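Local coordinates for carbohydrate binding family 6 (Clostridium thermocellum, PDB 5A8C), which probably removes alpha-L-arabinofuranosyl groups from arabinose-containing polysaccharides, as a family 43 glycoside hydrolase with a five-bladed beta-propeller fold, at residues A[268-273]-A[279-284]; A[213-218]-A[222-227]; A[48-53]-A[83-88]; A[226-229]-A[234-237]. All blocks are in the same frame, centred on the assembly; numbering follows the deposited sequence.

Contact 1 of 4, residues A[268-273]-A[279-284]; sequences HHAIVE and YVVYHN. With CA (calcium ion), chain B.
Val281 O is approached by two donors: Ala270 N gives a hydrogen bond of 2.9 Å (N-H...O 153°), and the CA-H of His269 a weaker contact, with His269 CA 3.0 Å from Val281 O. Val281 N returns a bond to Ala270 O, and Val272 and Tyr279 form a second reciprocal pair; between these hydrogen-bonded pairs sits the non-hydrogen-bonded pair Ile271-Val280. Ile271 CG1 and Val280 CG2 run alongside each other at 4.1 Å, while on the other face Ala270 CB meets Val281 CG2 at 3.6 Å. Past the ladder, water 1 joins the two segments by accepting from His268 N and His283 N. The His283 ring brings CE1 to 3.6 Å from His268 CB; its nitrogens bond to Asp39 and Asn266. With CG anti to the backbone N (chi1 -163°), the His268 imidazole swings off the hairpin and places NE2 2.5 Å from the calcium ion. Five waters and one atom from elsewhere in the structure complete the sphere, and water 2 donates to His269 O. His268 ND1 bonds to a bound Tris molecule. A hydrated, histidine-bound calcium ion near the centre of the propeller is consistent with the active-site region of family 43 enzymes.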
loop_
_atom_site.group_PDB
_atom_site.type_symbol
_atom_site.label_atom_id
_atom_site.label_comp_id
_atom_site.label_asym_id
_atom_site.label_seq_id
_atom_site.Cartn_x
_atom_site.Cartn_y
_atom_site.Cartn_z
ATOM N N HIS A 268 -4.268 4.079 5.498
ATOM C CA HIS A 268 -3.544 3.537 4.348
ATOM C C HIS A 268 -4.196 2.237 3.931
ATOM O O HIS A 268 -4.535 1.414 4.761
ATOM C CB HIS A 268 -2.097 3.278 4.738
ATOM C CG HIS A 268 -1.137 3.117 3.568
ATOM N ND1 HIS A 268 -0.088 3.985 3.389
ATOM C CD2 HIS A 268 -1.044 2.204 2.562
ATOM C CE1 HIS A 268 0.579 3.580 2.300
ATOM N NE2 HIS A 268 0.015 2.537 1.765
ATOM N N HIS A 269 -4.391 2.057 2.647
ATOM C CA HIS A 269 -5.227 0.974 2.134
ATOM C C HIS A 269 -4.661 0.261 0.914
ATOM O O HIS A 269 -3.732 0.745 0.219
ATOM C CB HIS A 269 -6.558 1.689 1.651
ATOM C CG HIS A 269 -6.332 2.468 0.404
ATOM N ND1 HIS A 269 -5.364 3.450 0.311
ATOM C CD2 HIS A 269 -6.780 2.220 -0.863
ATOM C CE1 HIS A 269 -5.268 3.786 -0.972
ATOM N NE2 HIS A 269 -6.152 3.104 -1.703
ATOM N N ALA A 270 -5.357 -0.817 0.568
ATOM C CA ALA A 270 -5.235 -1.455 -0.754
ATOM C C ALA A 270 -6.638 -1.958 -1.108
ATOM O O ALA A 270 -7.436 -2.293 -0.253
ATOM C CB ALA A 270 -4.220 -2.553 -0.815
ATOM N N ILE A 271 -6.890 -2.083 -2.413
ATOM C CA ILE A 271 -8.150 -2.625 -2.963
ATOM C C ILE A 271 -7.848 -3.891 -3.748
ATOM O O ILE A 271 -6.948 -3.863 -4.591
ATOM C CB ILE A 271 -8.815 -1.553 -3.874
ATOM C CG1 ILE A 271 -9.172 -0.319 -3.065
ATOM C CG2 ILE A 271 -10.010 -2.141 -4.578
ATOM C CD1 ILE A 271 -9.576 0.903 -3.828
ATOM N N VAL A 272 -8.587 -4.954 -3.464
ATOM C CA VAL A 272 -8.259 -6.223 -4.068
ATOM C C VAL A 272 -9.544 -7.022 -4.299
ATOM O O VAL A 272 -10.460 -7.001 -3.482
ATOM C CB VAL A 272 -7.242 -7.030 -3.164
ATOM C CG1 VAL A 272 -7.851 -7.408 -1.807
ATOM C CG2 VAL A 272 -6.694 -8.255 -3.851
ATOM N N GLU A 273 -9.560 -7.778 -5.391
ATOM C CA GLU A 273 -10.667 -8.702 -5.698
ATOM C C GLU A 273 -10.237 -10.106 -5.283
ATOM O O GLU A 273 -9.112 -10.547 -5.561
ATOM C CB GLU A 273 -10.976 -8.674 -7.180
ATOM C CG GLU A 273 -12.259 -9.414 -7.514
ATOM C CD GLU A 273 -12.589 -9.474 -8.979
ATOM O OE1 GLU A 273 -11.749 -9.126 -9.832
ATOM O OE2 GLU A 273 -13.734 -9.918 -9.261
ATOM N N TYR A 279 -12.558 -6.136 -1.720
ATOM C CA TYR A 279 -12.218 -5.778 -0.360
ATOM C C TYR A 279 -11.277 -4.590 -0.328
ATOM O O TYR A 279 -10.435 -4.413 -1.215
ATOM C CB TYR A 279 -11.517 -6.956 0.350
ATOM C CG TYR A 279 -12.391 -8.183 0.399
ATOM C CD1 TYR A 279 -13.306 -8.372 1.419
ATOM C CD2 TYR A 279 -12.375 -9.106 -0.628
ATOM C CE1 TYR A 279 -14.193 -9.441 1.390
ATOM C CE2 TYR A 279 -13.240 -10.168 -0.654
ATOM C CZ TYR A 279 -14.155 -10.346 0.348
ATOM O OH TYR A 279 -15.033 -11.386 0.328
ATOM N N VAL A 280 -11.421 -3.790 0.713
ATOM C CA VAL A 280 -10.385 -2.813 1.105
ATOM C C VAL A 280 -9.683 -3.362 2.337
ATOM O O VAL A 280 -10.329 -3.704 3.344
ATOM C CB VAL A 280 -10.969 -1.426 1.363
ATOM C CG1 VAL A 280 -9.915 -0.440 1.751
ATOM C CG2 VAL A 280 -11.653 -0.888 0.127
ATOM N N VAL A 281 -8.359 -3.479 2.250
ATOM C CA VAL A 281 -7.514 -3.751 3.395
ATOM C C VAL A 281 -6.952 -2.414 3.851
ATOM O O VAL A 281 -6.616 -1.560 3.033
ATOM C CB VAL A 281 -6.430 -4.786 3.074
ATOM C CG1 VAL A 281 -7.028 -6.184 2.888
ATOM C CG2 VAL A 281 -5.510 -4.442 1.976
ATOM N N TYR A 282 -6.844 -2.227 5.164
ATOM C CA TYR A 282 -6.441 -0.929 5.718
ATOM C C TYR A 282 -5.874 -1.146 7.072
ATOM O O TYR A 282 -5.581 -2.314 7.471
ATOM C CB TYR A 282 -7.612 0.068 5.662
ATOM C CG TYR A 282 -8.834 -0.344 6.442
ATOM C CD1 TYR A 282 -9.781 -1.206 5.896
ATOM C CD2 TYR A 282 -9.065 0.166 7.706
ATOM C CE1 TYR A 282 -10.929 -1.566 6.603
ATOM C CE2 TYR A 282 -10.211 -0.185 8.397
ATOM C CZ TYR A 282 -11.148 -1.005 7.829
ATOM O OH TYR A 282 -12.288 -1.295 8.553
ATOM N N HIS A 283 -5.691 -0.111 7.867
ATOM C CA HIS A 283 -5.246 -0.278 9.253
ATOM C C HIS A 283 -6.006 0.612 10.194
ATOM O O HIS A 283 -6.582 1.655 9.844
ATOM C CB HIS A 283 -3.697 -0.083 9.417
ATOM C CG HIS A 283 -3.192 1.295 9.152
ATOM N ND1 HIS A 283 -2.195 1.529 8.244
ATOM C CD2 HIS A 283 -3.516 2.476 9.760
ATOM C CE1 HIS A 283 -1.966 2.811 8.273
ATOM N NE2 HIS A 283 -2.736 3.428 9.157
ATOM N N ASN A 284 -5.998 0.207 11.480
ATOM C CA ASN A 284 -6.421 1.081 12.553
ATOM C C ASN A 284 -5.540 0.806 13.752
ATOM O O ASN A 284 -4.429 0.286 13.606
ATOM C CB ASN A 284 -7.938 1.011 12.826
ATOM C CG ASN A 284 -8.416 -0.246 13.498
ATOM O OD1 ASN A 284 -7.637 -1.166 13.732
ATOM N ND2 ASN A 284 -9.698 -0.279 13.793
HETATM CA CA CA B . 0.383 1.349 -0.400
HETATM O O HOH W 1 -6.086 2.793 7.392
HETATM O O HOH W 2 -1.799 2.409 -0.895
HETATM O O HOH W 3 2.811 1.721 -0.638
HETATM O O HOH W 4 1.381 -0.209 1.177
HETATM O O HOH W 5 0.841 3.303 -1.790
HETATM O O HOH W 6 0.722 0.210 -2.455
#

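Contact 2 of 4, residues A[213-218]-A[222-227]; sequences AYMHKY and YYFSYA
His216 and Tyr223 lay their rings nearly parallel, planes 12° apart, yet slid so far that they barely overlap. Tyr223 CD1 stands over one imidazole face, and His216 CE1 comes within 3.4 Å of Tyr223 CB. On the opposite face of the hairpin, extended Lys217 runs beside Tyr222: its CE sits over the phenol face, 4.0 Å from the Tyr222 ring centroid (CH-pi), and NZ donates to Tyr222 OH at 3.0 Å. Met215 SD meets the edge of that ring, a Met-aromatic contact. A bend at chi2 (54°) and chi3 folds the Met215 methyl back, so that CE lies 3.8 Å from Phe224 CB.

Water 7, in the His216 ring plane, joins His216 ND1, Tyr223 O and Ser225 OG; Ser225 OG also bonds to His269 NE2, and His216 NE2 to Tyr308. Lys217 NZ makes salt bridges to Asp168 and Asp169, and Asp168 also holds Tyr222 OH. Backbone bonds pair His216 with Tyr223 and Tyr214 with Ser225, the one from Tyr214 N being weak (122°).

Strand 212-218 is outermost in its four-stranded sheet; strand 221-228 pairs next with strand 237-242. Tyr214, His216 and Ser225 pack against strand 270-274, and Ala213, Met215 and Phe224 against Tyr176 of strand 173-178.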
loop_
_atom_site.group_PDB
_atom_site.type_symbol
_atom_site.label_atom_id
_atom_site.label_comp_id
_atom_site.label_asym_id
_atom_site.label_seq_id
_atom_site.Cartn_x
_atom_site.Cartn_y
_atom_site.Cartn_z
ATOM N N ALA A 213 -0.482 6.292 -2.643
ATOM C CA ALA A 213 -0.953 6.136 -4.024
ATOM C C ALA A 213 -1.231 4.652 -4.350
ATOM O O ALA A 213 -0.422 3.769 -4.073
ATOM C CB ALA A 213 0.080 6.676 -5.001
ATOM N N TYR A 214 -2.313 4.432 -5.092
ATOM C CA TYR A 214 -2.734 3.067 -5.406
ATOM C C TYR A 214 -3.497 3.084 -6.712
ATOM O O TYR A 214 -4.296 3.994 -6.965
ATOM C CB TYR A 214 -3.608 2.494 -4.268
ATOM C CG TYR A 214 -3.807 1.016 -4.322
ATOM C CD1 TYR A 214 -2.907 0.168 -3.733
ATOM C CD2 TYR A 214 -4.865 0.483 -5.027
ATOM C CE1 TYR A 214 -3.113 -1.225 -3.782
ATOM C CE2 TYR A 214 -5.068 -0.900 -5.098
ATOM C CZ TYR A 214 -4.151 -1.715 -4.498
ATOM O OH TYR A 214 -4.358 -3.094 -4.537
ATOM N N MET A 215 -3.266 2.085 -7.556
ATOM C CA MET A 215 -3.973 1.934 -8.817
ATOM C C MET A 215 -4.581 0.555 -8.941
ATOM O O MET A 215 -3.895 -0.444 -8.686
ATOM C CB MET A 215 -2.994 2.182 -9.967
ATOM C CG MET A 215 -3.551 1.971 -11.378
ATOM S SD MET A 215 -5.046 2.880 -11.771
ATOM C CE MET A 215 -4.511 4.574 -11.447
ATOM N N HIS A 216 -5.814 0.507 -9.423
ATOM C CA HIS A 216 -6.428 -0.759 -9.876
ATOM C C HIS A 216 -7.339 -0.447 -11.021
ATOM O O HIS A 216 -7.755 0.708 -11.224
ATOM C CB HIS A 216 -7.112 -1.538 -8.754
ATOM C CG HIS A 216 -8.474 -1.053 -8.413
ATOM N ND1 HIS A 216 -8.742 0.015 -7.579
ATOM C CD2 HIS A 216 -9.674 -1.570 -8.819
ATOM C CE1 HIS A 216 -10.064 0.124 -7.506
ATOM N NE2 HIS A 216 -10.639 -0.804 -8.253
ATOM N N LYS A 217 -7.679 -1.467 -11.796
ATOM C CA LYS A 217 -8.527 -1.323 -12.962
ATOM C C LYS A 217 -9.726 -2.218 -12.813
ATOM O O LYS A 217 -9.621 -3.342 -12.324
ATOM C CB LYS A 217 -7.742 -1.648 -14.261
ATOM C CG LYS A 217 -8.422 -1.279 -15.567
ATOM C CD LYS A 217 -7.532 -1.594 -16.745
ATOM C CE LYS A 217 -8.088 -1.066 -18.049
ATOM N NZ LYS A 217 -7.175 -1.360 -19.193
ATOM N N TYR A 218 -10.892 -1.742 -13.235
ATOM C CA TYR A 218 -12.100 -2.548 -13.188
ATOM C C TYR A 218 -13.061 -2.070 -14.256
ATOM O O TYR A 218 -13.339 -0.866 -14.356
ATOM C CB TYR A 218 -12.791 -2.443 -11.814
ATOM C CG TYR A 218 -14.121 -3.068 -11.758
ATOM C CD1 TYR A 218 -14.262 -4.463 -11.857
ATOM C CD2 TYR A 218 -15.260 -2.302 -11.577
ATOM C CE1 TYR A 218 -15.501 -5.063 -11.810
ATOM C CE2 TYR A 218 -16.531 -2.910 -11.478
ATOM C CZ TYR A 218 -16.593 -4.278 -11.595
ATOM O OH TYR A 218 -17.856 -4.892 -11.513
ATOM N N TYR A 222 -9.784 3.083 -14.777
ATOM C CA TYR A 222 -8.643 3.150 -13.882
ATOM C C TYR A 222 -9.046 3.942 -12.656
ATOM O O TYR A 222 -9.681 4.998 -12.759
ATOM C CB TYR A 222 -7.471 3.855 -14.586
ATOM C CG TYR A 222 -6.964 3.097 -15.777
ATOM C CD1 TYR A 222 -7.525 3.324 -17.066
ATOM C CD2 TYR A 222 -5.922 2.186 -15.674
ATOM C CE1 TYR A 222 -7.053 2.653 -18.146
ATOM C CE2 TYR A 222 -5.437 1.532 -16.821
ATOM C CZ TYR A 222 -5.984 1.792 -18.064
ATOM O OH TYR A 222 -5.527 1.180 -19.192
ATOM N N TYR A 223 -8.682 3.419 -11.467
ATOM C CA TYR A 223 -9.029 4.013 -10.192
ATOM C C TYR A 223 -7.746 4.386 -9.480
ATOM O O TYR A 223 -6.979 3.507 -9.074
ATOM C CB TYR A 223 -9.797 2.990 -9.328
ATOM C CG TYR A 223 -11.159 2.616 -9.884
ATOM C CD1 TYR A 223 -11.260 1.697 -10.925
ATOM C CD2 TYR A 223 -12.313 3.138 -9.355
ATOM C CE1 TYR A 223 -12.505 1.355 -11.460
ATOM C CE2 TYR A 223 -13.582 2.790 -9.860
ATOM C CZ TYR A 223 -13.648 1.930 -10.904
ATOM O OH TYR A 223 -14.869 1.541 -11.457
ATOM N N PHE A 224 -7.481 5.698 -9.343
ATOM C CA PHE A 224 -6.354 6.179 -8.575
ATOM C C PHE A 224 -6.886 6.529 -7.186
ATOM O O PHE A 224 -7.685 7.443 -7.031
ATOM C CB PHE A 224 -5.715 7.418 -9.211
ATOM C CG PHE A 224 -4.554 7.912 -8.399
ATOM C CD1 PHE A 224 -3.286 7.363 -8.615
ATOM C CD2 PHE A 224 -4.694 8.859 -7.423
ATOM C CE1 PHE A 224 -2.218 7.797 -7.851
ATOM C CE2 PHE A 224 -3.610 9.253 -6.647
ATOM C CZ PHE A 224 -2.375 8.710 -6.880
ATOM N N SER A 225 -6.477 5.738 -6.197
ATOM C CA SER A 225 -6.908 5.957 -4.807
ATOM C C SER A 225 -5.703 6.336 -3.952
ATOM O O SER A 225 -4.549 6.055 -4.329
ATOM C CB SER A 225 -7.686 4.768 -4.277
ATOM O OG SER A 225 -6.929 3.576 -4.317
ATOM N N TYR A 226 -5.954 6.989 -2.837
ATOM C CA TYR A 226 -4.876 7.604 -2.092
ATOM C C TYR A 226 -5.360 8.037 -0.729
ATOM O O TYR A 226 -6.591 8.153 -0.501
ATOM C CB TYR A 226 -4.307 8.805 -2.837
ATOM C CG TYR A 226 -5.293 9.923 -3.093
ATOM C CD1 TYR A 226 -6.199 9.864 -4.144
ATOM C CD2 TYR A 226 -5.330 11.036 -2.278
ATOM C CE1 TYR A 226 -7.087 10.895 -4.379
ATOM C CE2 TYR A 226 -6.212 12.088 -2.501
ATOM C CZ TYR A 226 -7.096 12.021 -3.569
ATOM O OH TYR A 226 -7.950 13.070 -3.881
ATOM N N ALA A 227 -4.438 8.318 0.172
ATOM C CA ALA A 227 -4.748 8.952 1.435
ATOM C C ALA A 227 -4.631 10.467 1.284
ATOM O O ALA A 227 -3.612 10.980 0.791
ATOM C CB ALA A 227 -3.840 8.451 2.540
HETATM O O HOH W 7 -7.354 2.265 -6.594
HETATM O O HOH W 8 -15.791 0.609 -13.900
#

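Contact 3 of 4, residues A[48-53]-A[83-88]; sequences RLYIYC and TDHGEV
In the antiparallel sheet ordered 36-45, 48-56, 70-76, 83-90, alternate residues Arg48, Tyr50 and Tyr52 reach past the intervening strand 70-76 to Thr83, His85 and Val88. The segment axes approach to 8.8 Å and run in a common sense at 47°, as expected of next-but-one strands in a twisted sheet, and side chains alone bridge the distance.

Arg48, bent at chi3 (72°), brings NH2 to 3.5 Å from Thr83 OG1. Water 9 bridges the pair from one side, in the guanidinium plane, accepting from Arg48 NH2 at 2.9 Å and hydrogen-bonded to Thr83 OG1 at 2.6 Å. Tyr50 CE2 lies 4.0 Å from His85 NE2; their ring planes differ by 30°, but the centroids are 5.8 Å apart, so there is little overlap. His85 NE2 and Arg48 NH2 both bond to Ser75 OG of the intervening strand, and the nearby guanidinium could disfavour protonation of the imidazole. Further along, Val88 CG2 touches the edge of the Tyr52 ring, 4.1 Å from Tyr52 CD2, while Tyr52 OH bonds to Pro132.

Within 83-88, Asp84 OD1 accepts from Gly86 N at 2.9 Å, the N-H coming from above the carboxylate plane; this is an Asx turn. Asp84 and Glu87 each form a salt bridge with Arg35. A strongly twisted, four-stranded antiparallel sheet of this kind is the blade unit of a beta-propeller.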
loop_
_atom_site.group_PDB
_atom_site.type_symbol
_atom_site.label_atom_id
_atom_site.label_comp_id
_atom_site.label_asym_id
_atom_site.label_seq_id
_atom_site.Cartn_x
_atom_site.Cartn_y
_atom_site.Cartn_z
ATOM N N ARG A 48 -5.371 -18.323 -2.281
ATOM C CA ARG A 48 -5.221 -17.627 -1.015
ATOM C C ARG A 48 -5.090 -16.136 -1.260
ATOM O O ARG A 48 -4.526 -15.673 -2.259
ATOM C CB ARG A 48 -3.962 -18.107 -0.289
ATOM C CG ARG A 48 -4.018 -19.582 0.104
ATOM C CD ARG A 48 -2.828 -19.999 0.946
ATOM N NE ARG A 48 -2.891 -19.461 2.283
ATOM C CZ ARG A 48 -3.600 -20.005 3.271
ATOM N NH1 ARG A 48 -4.343 -21.087 3.116
ATOM N NH2 ARG A 48 -3.578 -19.386 4.433
ATOM N N LEU A 49 -5.550 -15.371 -0.276
ATOM C CA LEU A 49 -5.351 -13.923 -0.202
ATOM C C LEU A 49 -4.197 -13.660 0.755
ATOM O O LEU A 49 -4.281 -14.032 1.940
ATOM C CB LEU A 49 -6.623 -13.261 0.288
ATOM C CG LEU A 49 -6.564 -11.730 0.437
ATOM C CD1 LEU A 49 -6.286 -11.033 -0.856
ATOM C CD2 LEU A 49 -7.840 -11.211 1.067
ATOM N N TYR A 50 -3.120 -13.079 0.232
ATOM C CA TYR A 50 -1.932 -12.721 0.996
ATOM C C TYR A 50 -1.969 -11.224 1.220
ATOM O O TYR A 50 -2.160 -10.442 0.298
ATOM C CB TYR A 50 -0.644 -13.089 0.237
ATOM C CG TYR A 50 -0.406 -14.558 0.067
ATOM C CD1 TYR A 50 -0.984 -15.258 -0.965
ATOM C CD2 TYR A 50 0.416 -15.228 0.939
ATOM C CE1 TYR A 50 -0.780 -16.628 -1.092
ATOM C CE2 TYR A 50 0.630 -16.609 0.853
ATOM C CZ TYR A 50 0.018 -17.298 -0.183
ATOM O OH TYR A 50 0.223 -18.666 -0.324
ATOM N N ILE A 51 -1.682 -10.828 2.476
ATOM C CA ILE A 51 -1.579 -9.398 2.854
ATOM C C ILE A 51 -0.177 -9.154 3.391
ATOM O O ILE A 51 0.304 -9.898 4.258
ATOM C CB ILE A 51 -2.636 -9.012 3.913
ATOM C CG1 ILE A 51 -4.054 -9.324 3.440
ATOM C CG2 ILE A 51 -2.506 -7.517 4.190
ATOM C CD1 ILE A 51 -5.118 -9.052 4.498
ATOM N N TYR A 52 0.471 -8.126 2.823
ATOM C CA TYR A 52 1.805 -7.715 3.222
ATOM C C TYR A 52 1.677 -6.363 3.890
ATOM O O TYR A 52 1.009 -5.467 3.334
ATOM C CB TYR A 52 2.711 -7.586 1.955
ATOM C CG TYR A 52 2.859 -8.875 1.223
ATOM C CD1 TYR A 52 1.844 -9.342 0.379
ATOM C CD2 TYR A 52 3.961 -9.688 1.372
ATOM C CE1 TYR A 52 1.956 -10.528 -0.285
ATOM C CE2 TYR A 52 4.093 -10.890 0.709
ATOM C CZ TYR A 52 3.068 -11.326 -0.110
ATOM O OH TYR A 52 3.131 -12.507 -0.798
ATOM N N CYS A 53 2.382 -6.157 4.991
ATOM C CA CYS A 53 2.208 -4.959 5.789
ATOM C C CYS A 53 3.565 -4.418 6.237
ATOM O O CYS A 53 4.494 -5.177 6.509
ATOM C CB CYS A 53 1.414 -5.221 7.069
ATOM S SG CYS A 53 -0.254 -5.826 6.780
ATOM N N THR A 83 -3.189 -17.220 8.582
ATOM C CA THR A 83 -1.894 -17.793 8.884
ATOM C C THR A 83 -0.844 -16.718 8.920
ATOM O O THR A 83 -0.777 -15.859 8.037
ATOM C CB THR A 83 -1.523 -18.831 7.817
ATOM O OG1 THR A 83 -2.550 -19.834 7.790
ATOM C CG2 THR A 83 -0.192 -19.447 8.066
ATOM N N ASP A 84 -0.016 -16.733 9.951
ATOM C CA ASP A 84 1.101 -15.815 10.114
ATOM C C ASP A 84 2.298 -16.368 9.428
ATOM O O ASP A 84 2.832 -17.398 9.828
ATOM C CB ASP A 84 1.336 -15.658 11.609
ATOM C CG ASP A 84 2.420 -14.670 11.975
ATOM O OD1 ASP A 84 2.994 -14.009 11.086
ATOM O OD2 ASP A 84 2.669 -14.520 13.208
ATOM N N HIS A 85 2.800 -15.664 8.391
ATOM C CA HIS A 85 4.010 -16.067 7.690
ATOM C C HIS A 85 5.255 -15.350 8.172
ATOM O O HIS A 85 6.336 -15.485 7.562
ATOM C CB HIS A 85 3.837 -15.901 6.195
ATOM C CG HIS A 85 2.672 -16.652 5.639
ATOM N ND1 HIS A 85 2.604 -18.026 5.625
ATOM C CD2 HIS A 85 1.505 -16.229 5.126
ATOM C CE1 HIS A 85 1.468 -18.381 5.046
ATOM N NE2 HIS A 85 0.760 -17.322 4.750
ATOM N N GLY A 86 5.147 -14.550 9.253
ATOM C CA GLY A 86 6.287 -13.852 9.783
ATOM C C GLY A 86 6.684 -12.656 8.939
ATOM O O GLY A 86 5.879 -12.133 8.132
ATOM N N GLU A 87 7.898 -12.200 9.129
ATOM C CA GLU A 87 8.449 -11.118 8.369
ATOM C C GLU A 87 9.216 -11.707 7.210
ATOM O O GLU A 87 10.177 -12.412 7.385
ATOM C CB GLU A 87 9.251 -10.144 9.232
ATOM C CG GLU A 87 8.378 -9.131 9.999
ATOM C CD GLU A 87 7.546 -9.791 11.064
ATOM O OE1 GLU A 87 8.153 -10.308 12.031
ATOM O OE2 GLU A 87 6.319 -9.781 10.974
ATOM N N VAL A 88 8.778 -11.378 5.991
ATOM C CA VAL A 88 9.239 -11.985 4.753
ATOM C C VAL A 88 10.297 -11.176 4.018
ATOM O O VAL A 88 10.883 -11.684 3.082
ATOM C CB VAL A 88 8.033 -12.280 3.817
ATOM C CG1 VAL A 88 7.063 -13.230 4.485
ATOM C CG2 VAL A 88 7.339 -10.977 3.367
HETATM O O HOH W 9 -4.963 -19.717 6.920
#

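Contact 4 of 4, residues A[226-229]-A[234-237]; sequences YASD and ASKI
Ser235 meets Ser228 and Ala227 with its short side chain. Its CB already lies 3.1 Å from Ser228 O, and one bond further OG donates to that same carbonyl at 2.7 Å, from 15° out of the carbonyl plane. OG points this way because it stands anti to the backbone N of Ser235 (chi1 179°), which also brings it to 3.6 Å from Ala227 CB. The hydroxyl thus sits between a carbonyl oxygen and a methyl group.

Ser228 completes the polar exchange. Its N donates to Lys236 O at 2.8 Å in a nearly straight bond (167°), while its OG accepts from Lys236 N at 3.1 Å. A regular antiparallel hydrogen-bonded pair would send Lys236 N to Ser228 O; here the Ser228 hydroxyl takes that N-H, and the carbonyl is met by Ser235 OG instead. Two serine hydroxyls stand in for the second half of the backbone pair, and Glu238 provides a further partner for Ser228 OG.

One step inward the ladder becomes regular. Ala227 and Ile237 are a non-hydrogen-bonded pair, supported by a CA-H...O contact from Ile237 CA to Tyr226 O at 3.2 Å. With CG1 anti to the carbonyl carbon and the chain bent at chi2, Ile237 brings CD1 to 4.0 Å from Ala227 CB, and its side chain also touches His269. Outside the pair, Ser235 O is bonded by Gln258 and Asn267. The geometry is that of the loop end of a beta hairpin, where strand 221-228 gives way to the loop leading into strand 237-242 of the same propeller sheet.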
loop_
_atom_site.group_PDB
_atom_site.type_symbol
_atom_site.label_atom_id
_atom_site.label_comp_id
_atom_site.label_asym_id
_atom_site.label_seq_id
_atom_site.Cartn_x
_atom_site.Cartn_y
_atom_site.Cartn_z
ATOM N N TYR A 226 -5.954 6.989 -2.837
ATOM C CA TYR A 226 -4.876 7.604 -2.092
ATOM C C TYR A 226 -5.360 8.037 -0.729
ATOM O O TYR A 226 -6.591 8.153 -0.501
ATOM C CB TYR A 226 -4.307 8.805 -2.837
ATOM C CG TYR A 226 -5.293 9.923 -3.093
ATOM C CD1 TYR A 226 -6.199 9.864 -4.144
ATOM C CD2 TYR A 226 -5.330 11.036 -2.278
ATOM C CE1 TYR A 226 -7.087 10.895 -4.379
ATOM C CE2 TYR A 226 -6.212 12.088 -2.501
ATOM C CZ TYR A 226 -7.096 12.021 -3.569
ATOM O OH TYR A 226 -7.950 13.070 -3.881
ATOM N N ALA A 227 -4.438 8.318 0.172
ATOM C CA ALA A 227 -4.748 8.952 1.435
ATOM C C ALA A 227 -4.631 10.467 1.284
ATOM O O ALA A 227 -3.612 10.980 0.791
ATOM C CB ALA A 227 -3.840 8.451 2.540
ATOM N N SER A 228 -5.674 11.159 1.722
ATOM C CA SER A 228 -5.691 12.647 1.658
ATOM C C SER A 228 -4.991 13.227 2.861
ATOM O O SER A 228 -4.664 12.561 3.846
ATOM C CB SER A 228 -7.092 13.159 1.478
ATOM O OG SER A 228 -7.879 12.846 2.586
ATOM N N ASP A 229 -4.740 14.553 2.750
ATOM C CA ASP A 229 -4.035 15.268 3.791
ATOM C C ASP A 229 -4.977 15.588 4.984
ATOM O O ASP A 229 -6.083 15.103 5.060
ATOM C CB ASP A 229 -3.333 16.445 3.171
ATOM C CG ASP A 229 -4.259 17.529 2.633
ATOM O OD1 ASP A 229 -5.411 17.642 3.104
ATOM O OD2 ASP A 229 -3.787 18.265 1.712
ATOM N N ALA A 234 -9.377 14.855 9.238
ATOM C CA ALA A 234 -8.404 13.775 9.243
ATOM C C ALA A 234 -8.319 13.082 7.884
ATOM O O ALA A 234 -9.262 13.093 7.088
ATOM C CB ALA A 234 -8.754 12.805 10.338
ATOM N N SER A 235 -7.191 12.432 7.622
ATOM C CA SER A 235 -6.944 11.764 6.364
ATOM C C SER A 235 -8.016 10.709 6.046
ATOM O O SER A 235 -8.353 9.875 6.898
ATOM C CB SER A 235 -5.587 11.090 6.437
ATOM O OG SER A 235 -5.259 10.376 5.257
ATOM N N LYS A 236 -8.496 10.732 4.816
ATOM C CA LYS A 236 -9.446 9.753 4.283
ATOM C C LYS A 236 -8.836 9.068 3.086
ATOM O O LYS A 236 -7.962 9.661 2.410
ATOM C CB LYS A 236 -10.783 10.378 3.969
ATOM C CG LYS A 236 -11.499 10.972 5.167
ATOM C CD LYS A 236 -12.873 11.497 4.906
ATOM C CE LYS A 236 -13.540 12.058 6.153
ATOM N NZ LYS A 236 -14.901 12.593 5.886
ATOM N N ILE A 237 -9.329 7.910 2.727
ATOM C CA ILE A 237 -8.974 7.262 1.470
ATOM C C ILE A 237 -9.954 7.778 0.421
ATOM O O ILE A 237 -11.169 7.570 0.549
ATOM C CB ILE A 237 -9.006 5.737 1.555
ATOM C CG1 ILE A 237 -8.185 5.198 2.708
ATOM C CG2 ILE A 237 -8.575 5.149 0.209
ATOM C CD1 ILE A 237 -6.722 5.658 2.766
#

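How the contacts relate
Along the chain the order is contact 3, contact 2, contact 4, contact 1. Contacts 2 and 4 share Tyr226 and Ala227 on strand 221-228, their centres 13 Å apart, and follow one four-stranded sheet from one hairpin to the next. Contact 1, in a separate sheet, touches the other three: Ile271 O and His269 NE2 probably bond to Tyr214 OH and Ser225 OG of contact 2, His269 packs on Ile237 of contact 4, and Val281 packs on Ile51 of contact 3. Contact 3 lies across the chain's centre from contacts 2 and 4, about 22 and 25 Å away between centres. The calcium-bearing hairpin of contact 1 thus links distant propeller sheets.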